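Local coordinates for cellulosomal scaffoldin adaptor protein B (Acetivibrio cellulolyticus, PDB 4UYP) that uses its type I dockerin domain, the part present here, to dock onto a cohesin of the anchoring scaffoldin ScaC and so join the cellulosome to the cell surface, at residues B[53-56]-B[57-61]. The protein carries 2 engineered substitutions. Numbering follows the deposited sequence.
Sequences DAVL and VRDYV. With CA (calcium ion), chain K.
V55 and R58, one turn apart on the same helix, meet through a methyl, though V55 is modelled in two conformers and the contact, made by one of them, is tentative: its CG2 lies over one face of the R58 guanidinium, offset toward the rim and 3.3 Å from R58 NH2. R58 gets there with CG anti to its backbone N (chi1 -178°) and a bend at chi3 (71°) that turns the guanidinium over V55 and toward D59.

The same guanidinium grips D59 side-on in a salt bridge. NE and NH2 of R58 both donate to OD1 of D59, at 3.0 and 2.9 Å, and the oxygen lies in the guanidinium plane. Both charged ends also reach the ScaC cohesin: R58 NH1 bonds to the carbonyl O of A79, which should further restrain the group's rotation, and D59 OD2 to the hydroxyl of Y32, both on that chain.

Beneath them the N-H groups of V57, R58, D59 and Y60 donate to the carbonyls of D53, A54, V55 and L56. At the calcium end D53 binds the ion with both carboxylate oxygens, OD1 at 2.6 Å and OD2 at 2.4 Å; D42, D44, N46, the backbone O of S48 and a water complete the site of an EF-hand-like loop. D53 OD2 also accepts from K50 N.

Within the dockerin, A54 and V57 of helix 51-61 pack on I21 of helix 15-26, while R58 and D59 face the cohesin.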
ATOM      1  N   ASP B  53      -5.924  11.461 -14.748  1.00 10.31           N
ATOM      2  CA  ASP B  53      -7.048  11.052 -15.626  1.00 10.65           C
ATOM      3  C   ASP B  53      -8.292  11.724 -15.166  1.00 11.38           C
ATOM      4  O   ASP B  53      -9.114  12.168 -15.963  1.00 11.58           O
ATOM      5  CB  ASP B  53      -7.206   9.548 -15.633  1.00 11.09           C
ATOM      6  CG  ASP B  53      -6.032   8.817 -16.208  1.00 11.68           C
ATOM      7  OD1 ASP B  53      -5.660   8.996 -17.405  1.00 12.56           O
ATOM      8  OD2 ASP B  53      -5.419   7.912 -15.532  1.00 11.72           O
ATOM      9  N   ALA B  54      -8.503  11.839 -13.804  1.00 10.68           N
ATOM     10  CA  ALA B  54      -9.740  12.431 -13.332  1.00 10.95           C
ATOM     11  C   ALA B  54      -9.760  13.942 -13.697  1.00 10.38           C
ATOM     12  O   ALA B  54     -10.814  14.423 -14.114  1.00 11.07           O
ATOM     13  CB  ALA B  54      -9.771  12.238 -11.755  1.00 10.98           C
ATOM     14  N   VAL B  55      -8.649  14.631 -13.524  1.00 11.29           N
ATOM     15  CA  VAL B  55      -8.654  16.048 -13.796  0.50 10.48           C
ATOM     16  C   VAL B  55      -8.753  16.318 -15.304  1.00 11.06           C
ATOM     17  O   VAL B  55      -9.412  17.301 -15.671  1.00 11.55           O
ATOM     18  CB  VAL B  55      -7.517  16.780 -13.101  0.50 10.45           C
ATOM     19  CG1 VAL B  55      -6.163  16.681 -13.839  0.50  8.55           C
ATOM     20  CG2 VAL B  55      -7.953  18.170 -12.692  0.50 10.92           C
ATOM     21  N   LEU B  56      -8.207  15.397 -16.113  1.00 11.53           N
ATOM     22  CA  LEU B  56      -8.415  15.521 -17.571  1.00 11.50           C
ATOM     23  C   LEU B  56      -9.854  15.398 -17.924  1.00 12.28           C
ATOM     24  O   LEU B  56     -10.352  16.185 -18.783  1.00 11.99           O
ATOM     25  CB  LEU B  56      -7.532  14.517 -18.311  1.00 11.27           C
ATOM     26  CG  LEU B  56      -6.017  14.829 -18.354  1.00 12.47           C
ATOM     27  CD1 LEU B  56      -5.217  13.621 -18.827  1.00 12.85           C
ATOM     28  CD2 LEU B  56      -5.692  16.053 -19.289  1.00 13.39           C
ATOM     29  N   VAL B  57     -10.556  14.412 -17.407  1.00 11.43           N
ATOM     30  CA  VAL B  57     -11.974  14.354 -17.696  1.00 11.12           C
ATOM     31  C   VAL B  57     -12.706  15.602 -17.233  1.00 12.73           C
ATOM     32  O   VAL B  57     -13.541  16.169 -17.976  1.00 12.57           O
ATOM     33  CB  VAL B  57     -12.601  13.046 -17.100  1.00 11.52           C
ATOM     34  CG1 VAL B  57     -14.124  13.014 -17.283  1.00 11.61           C
ATOM     35  CG2 VAL B  57     -11.977  11.856 -17.812  1.00 12.03           C
ATOM     36  N   ARG B  58     -12.461  16.082 -15.999  1.00 11.65           N
ATOM     37  CA  ARG B  58     -13.111  17.302 -15.569  1.00 12.41           C
ATOM     38  C   ARG B  58     -12.819  18.457 -16.515  1.00 12.35           C
ATOM     39  O   ARG B  58     -13.748  19.200 -16.884  1.00 12.16           O
ATOM     40  CB  ARG B  58     -12.571  17.645 -14.191  1.00 14.48           C
ATOM     41  CG  ARG B  58     -13.288  18.896 -13.704  1.00 15.30           C
ATOM     42  CD  ARG B  58     -12.523  19.465 -12.558  1.00 15.85           C
ATOM     43  NE  ARG B  58     -11.243  20.057 -13.024  1.00 15.37           N
ATOM     44  CZ  ARG B  58     -10.363  20.633 -12.238  1.00 13.85           C
ATOM     45  NH1 ARG B  58     -10.523  20.660 -10.894  1.00 14.39           N
ATOM     46  NH2 ARG B  58      -9.230  21.166 -12.760  1.00 12.50           N
ATOM     47  N   ASP B  59     -11.550  18.564 -16.907  1.00 11.68           N
ATOM     48  CA  ASP B  59     -11.142  19.707 -17.789  1.00 12.64           C
ATOM     49  C   ASP B  59     -11.767  19.548 -19.146  1.00 13.63           C
ATOM     50  O   ASP B  59     -12.081  20.616 -19.742  1.00 15.01           O
ATOM     51  CB  ASP B  59      -9.627  19.801 -17.837  1.00 11.37           C
ATOM     52  CG  ASP B  59      -9.015  20.222 -16.492  1.00 11.32           C
ATOM     53  OD1 ASP B  59      -9.774  20.609 -15.555  1.00 13.34           O
ATOM     54  OD2 ASP B  59      -7.786  20.202 -16.408  1.00 13.23           O
ATOM     55  N   TYR B  60     -11.966  18.371 -19.653  1.00 12.72           N
ATOM     56  CA  TYR B  60     -12.728  18.244 -20.918  1.00 13.84           C
ATOM     57  C   TYR B  60     -14.174  18.729 -20.713  1.00 14.29           C
ATOM     58  O   TYR B  60     -14.742  19.473 -21.548  1.00 15.62           O
ATOM     59  CB  TYR B  60     -12.729  16.761 -21.357  1.00 14.14           C
ATOM     60  CG  TYR B  60     -13.591  16.433 -22.527  1.00 17.10           C
ATOM     61  CD1 TYR B  60     -13.048  16.545 -23.807  1.00 19.68           C
ATOM     62  CD2 TYR B  60     -14.895  16.022 -22.385  1.00 17.28           C
ATOM     63  CE1 TYR B  60     -13.819  16.298 -24.934  1.00 23.14           C
ATOM     64  CE2 TYR B  60     -15.641  15.686 -23.531  1.00 19.84           C
ATOM     65  CZ  TYR B  60     -15.079  15.836 -24.786  1.00 23.82           C
ATOM     66  OH  TYR B  60     -15.966  15.519 -25.864  1.00 24.01           O
ATOM     67  N   VAL B  61     -14.828  18.269 -19.638  1.00 12.69           N
ATOM     68  CA  VAL B  61     -16.206  18.671 -19.379  1.00 14.04           C
ATOM     69  C   VAL B  61     -16.307  20.191 -19.355  1.00 15.93           C
ATOM     70  O   VAL B  61     -17.280  20.775 -19.860  1.00 17.32           O
ATOM     71  CB  VAL B  61     -16.721  18.014 -18.088  1.00 15.43           C
ATOM     72  CG1 VAL B  61     -18.078  18.618 -17.737  1.00 17.62           C
ATOM     73  CG2 VAL B  61     -16.872  16.503 -18.328  1.00 15.55           C
TER
HETATM   74 CA    CA K 200      -3.865   7.183 -17.160  1.00 13.19          CA
HETATM   75  O   HOH W   1      -2.353   8.636 -15.956  1.00 11.66           O